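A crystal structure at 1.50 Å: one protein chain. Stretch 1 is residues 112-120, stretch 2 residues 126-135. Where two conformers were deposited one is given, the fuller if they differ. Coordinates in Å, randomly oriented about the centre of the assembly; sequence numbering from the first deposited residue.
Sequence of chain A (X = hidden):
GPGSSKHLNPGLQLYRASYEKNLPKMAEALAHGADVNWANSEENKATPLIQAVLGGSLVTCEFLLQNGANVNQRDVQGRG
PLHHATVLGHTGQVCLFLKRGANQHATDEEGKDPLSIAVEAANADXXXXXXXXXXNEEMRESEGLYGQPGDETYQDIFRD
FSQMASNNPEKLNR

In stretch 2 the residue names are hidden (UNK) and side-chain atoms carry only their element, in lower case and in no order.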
# COMPACT_ATOMS: atom_id res chain seq x y z
N LYS A 112 1.58 -7.67 18.14
CA LYS A 112 1.48 -6.63 17.10
C LYS A 112 2.50 -6.80 15.97
O LYS A 112 3.67 -7.07 16.22
CB LYS A 112 1.65 -5.24 17.73
CG LYS A 112 0.67 -4.92 18.84
CD LYS A 112 0.85 -3.51 19.38
CE LYS A 112 -0.21 -3.18 20.42
NZ LYS A 112 -0.19 -1.77 20.90
N ASP A 113 2.05 -6.63 14.72
CA ASP A 113 2.98 -6.57 13.60
C ASP A 113 3.15 -5.13 13.13
O ASP A 113 2.40 -4.24 13.53
CB ASP A 113 2.55 -7.53 12.44
CG ASP A 113 1.25 -7.18 11.77
OD1 ASP A 113 0.69 -6.08 11.92
OD2 ASP A 113 0.77 -8.09 11.05
N PRO A 114 4.16 -4.90 12.26
CA PRO A 114 4.42 -3.53 11.83
C PRO A 114 3.24 -2.89 11.15
O PRO A 114 2.99 -1.71 11.39
CB PRO A 114 5.58 -3.70 10.87
CG PRO A 114 6.39 -4.79 11.51
CD PRO A 114 5.31 -5.78 11.98
N LEU A 115 2.51 -3.66 10.35
CA LEU A 115 1.36 -3.06 9.66
C LEU A 115 0.29 -2.59 10.67
O LEU A 115 -0.23 -1.48 10.51
CB LEU A 115 0.70 -4.05 8.68
CG LEU A 115 -0.52 -3.49 7.91
CD1 LEU A 115 -0.13 -2.29 7.03
CD2 LEU A 115 -1.19 -4.62 7.10
N SER A 116 0.01 -3.38 11.70
CA SER A 116 -1.04 -2.97 12.66
C SER A 116 -0.60 -1.67 13.34
O SER A 116 -1.41 -0.80 13.60
CB SER A 116 -1.33 -4.08 13.67
OG SER A 116 -0.27 -4.24 14.61
N ILE A 117 0.68 -1.56 13.64
CA ILE A 117 1.23 -0.37 14.30
C ILE A 117 1.09 0.85 13.38
O ILE A 117 0.57 1.89 13.81
CB ILE A 117 2.69 -0.64 14.69
CG1 ILE A 117 2.70 -1.72 15.76
CG2 ILE A 117 3.38 0.65 15.18
CD1 ILE A 117 4.08 -2.23 16.07
N ALA A 118 1.54 0.71 12.14
CA ALA A 118 1.42 1.80 11.15
C ALA A 118 -0.02 2.23 10.87
O ALA A 118 -0.27 3.42 10.70
CB ALA A 118 2.13 1.36 9.85
N VAL A 119 -0.95 1.28 10.84
CA VAL A 119 -2.34 1.61 10.61
C VAL A 119 -2.88 2.37 11.82
O VAL A 119 -3.61 3.36 11.66
CB VAL A 119 -3.19 0.33 10.34
CG1 VAL A 119 -4.66 0.64 10.44
CG2 VAL A 119 -2.90 -0.22 8.97
N GLU A 120 -2.58 1.90 13.03
CA GLU A 120 -3.06 2.61 14.22
C GLU A 120 -2.50 4.03 14.28
O GLU A 120 -3.17 4.95 14.76
CB GLU A 120 -2.67 1.88 15.51
CG GLU A 120 -3.23 2.54 16.77
CD GLU A 120 -2.69 1.93 18.05
OE1 GLU A 120 -1.46 1.92 18.25
OE2 GLU A 120 -3.52 1.45 18.86
N UNK A 126 4.22 4.79 5.70
CA UNK A 126 4.75 3.50 6.12
C UNK A 126 3.73 2.40 5.79
O UNK A 126 4.12 1.30 5.40
c UNK A 126 7.00 4.43 9.18
c UNK A 126 5.58 2.09 8.04
c UNK A 126 5.15 3.49 7.60
c UNK A 126 6.36 4.42 7.77
N UNK A 127 2.44 2.68 5.92
CA UNK A 127 1.46 1.66 5.52
C UNK A 127 1.64 1.35 4.03
O UNK A 127 1.58 0.17 3.62
c UNK A 127 -0.98 1.18 5.14
c UNK A 127 0.01 2.10 5.81
c UNK A 127 -0.23 2.19 7.34
N UNK A 128 1.84 2.39 3.23
CA UNK A 128 2.02 2.20 1.78
C UNK A 128 3.23 1.29 1.47
O UNK A 128 3.11 0.34 0.68
c UNK A 128 2.52 3.33 -0.45
o UNK A 128 0.95 4.26 1.18
c UNK A 128 2.19 3.53 1.07
N UNK A 129 4.37 1.53 2.10
CA UNK A 129 5.56 0.69 1.89
C UNK A 129 5.29 -0.76 2.33
O UNK A 129 5.65 -1.71 1.61
c UNK A 129 6.78 1.21 2.65
c UNK A 129 7.28 2.60 2.21
c UNK A 129 7.64 2.64 0.71
c UNK A 129 8.51 2.96 3.06
N UNK A 130 4.68 -0.94 3.50
CA UNK A 130 4.39 -2.29 3.99
C UNK A 130 3.42 -3.01 3.06
O UNK A 130 3.63 -4.18 2.75
c UNK A 130 5.83 -2.89 6.75
c UNK A 130 4.79 -1.81 6.51
c UNK A 130 3.80 -2.25 5.42
c UNK A 130 4.07 -1.53 7.84
N UNK A 131 2.37 -2.32 2.59
CA UNK A 131 1.38 -2.96 1.74
C UNK A 131 1.95 -3.27 0.37
O UNK A 131 1.68 -4.32 -0.18
c UNK A 131 0.13 -2.09 1.61
n UNK A 131 -4.16 -0.91 3.68
c UNK A 131 -3.68 -1.79 4.53
c UNK A 131 -2.02 -2.55 2.86
n UNK A 131 -4.21 -1.89 5.74
n UNK A 131 -2.67 -2.58 4.17
c UNK A 131 -0.63 -1.94 2.92
N UNK A 132 2.77 -2.37 -0.18
CA UNK A 132 3.33 -2.64 -1.52
C UNK A 132 4.38 -3.77 -1.47
O UNK A 132 4.50 -4.56 -2.41
c UNK A 132 1.57 -1.03 -3.23
c UNK A 132 3.33 0.79 -3.24
c UNK A 132 3.92 -1.37 -2.13
c UNK A 132 2.78 -0.38 -2.47
N UNK A 133 5.09 -3.87 -0.35
CA UNK A 133 5.99 -5.03 -0.17
C UNK A 133 5.21 -6.34 -0.05
O UNK A 133 5.66 -7.37 -0.56
c UNK A 133 6.87 -4.82 1.04
N UNK A 134 4.05 -6.31 0.61
CA UNK A 134 3.17 -7.48 0.66
C UNK A 134 2.67 -7.84 -0.74
O UNK A 134 2.58 -9.00 -1.08
c UNK A 134 1.21 -7.40 4.03
n UNK A 134 1.39 -7.65 7.69
n UNK A 134 1.61 -7.28 5.43
n UNK A 134 -0.15 -8.54 6.23
c UNK A 134 0.94 -7.81 6.45
c UNK A 134 1.98 -7.26 1.59
c UNK A 134 2.38 -7.14 3.06
N UNK A 135 2.32 -6.83 -1.54
CA UNK A 135 1.87 -7.09 -2.90
C UNK A 135 2.97 -7.84 -3.69
O UNK A 135 2.68 -8.79 -4.42
c UNK A 135 0.90 -5.93 -4.96
c UNK A 135 1.51 -5.76 -3.58
c UNK A 135 -0.79 -3.73 -4.87
s UNK A 135 0.62 -4.34 -5.77
O HOH W 1 3.42 -6.04 8.75

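Position 126 carries four carbons, forked at the first, with one arm two carbons long, and one of its carbons touches the methyl of Ala118: isoleucine. A short arm, CG2 of Ile126, lies 4.0 Å from CB of Ala118, a buried apolar contact that suits a beta-branched hydrocarbon.

Position 127 has three carbons, one bearing the other two, and they touch Leu115, Ala118 and Val119, the pattern of valine. CG2 of Val127 packs 3.5 Å from CB of Ala118 and 3.9 Å from CG2 of Val119, while its CG1 meets CD1 of Leu115 at 4.0 Å. Its compact fork fits where the helices come close, the CA atoms of Val127 and Ala118 being 5.6 Å apart.

Position 128 shows one carbon carrying an oxygen and a carbon, hence threonine. Its CA-to-CB bond points away from stretch 1, and its buried hydroxyl is satisfied by a hydrogen bond to a residue just outside the stretch.

Position 129 has four carbons forked at the second, out of reach of stretch 1: a leucine, its hydrocarbon at home in a buried site.

Position 130 repeats that pattern, but its CA-to-CB bond points toward stretch 1, and one end carbon touches Pro114, Leu115 and Ala118. It too is leucine. CD1 of Leu130 lies 3.6 Å from CA of Leu115 and 4.0 Å from both CB of Pro114 and CB of Ala118, so one methyl fills the space beside the first turn of the opposing helix.

Position 131 runs through three carbons and a nitrogen to a carbon bearing two more nitrogens, its end lying against Leu115 and Val119: arginine. Its CA-to-CB bond points sideways, but the long chain brings NE of Arg131 to 3.8 Å from CD1 of Leu115, while NH1 is hydrogen-bonded elsewhere in the structure.

Position 132, four carbons forked at the second, is leucine, apolar and buried; position 133, a lone carbon, is alanine, small on a partly exposed part of the helix. Neither reaches stretch 1.

Position 134 again ends in a carbon with three nitrogens, one of them near the carboxylate of Asp113, and is arginine. NH2 of Arg134 donates a weak hydrogen bond to OD2 of Asp113 at 3.4 Å, within a salt bridge. The same NH2 gives a bond to water 1 (O at 2.8 Å), which also accepts from N of Leu115 at 3.0 Å.

Position 135, two carbons, a sulfur and a last carbon without branching, is methionine, beyond reach of stretch 1, its apolar thioether suited to burial.

The helices cross at 148°, nearly antiparallel. Leu115 is a knob among Val127, Leu130, Arg131 and Arg134, and small Ala118 permits close approach. Asp113 does two jobs: its OD1 caps the helix by accepting from N of Ser116 at 2.8 Å, and its OD2 meets Arg134.

Stretch 2, residues 126-135: IVTLLRLARM
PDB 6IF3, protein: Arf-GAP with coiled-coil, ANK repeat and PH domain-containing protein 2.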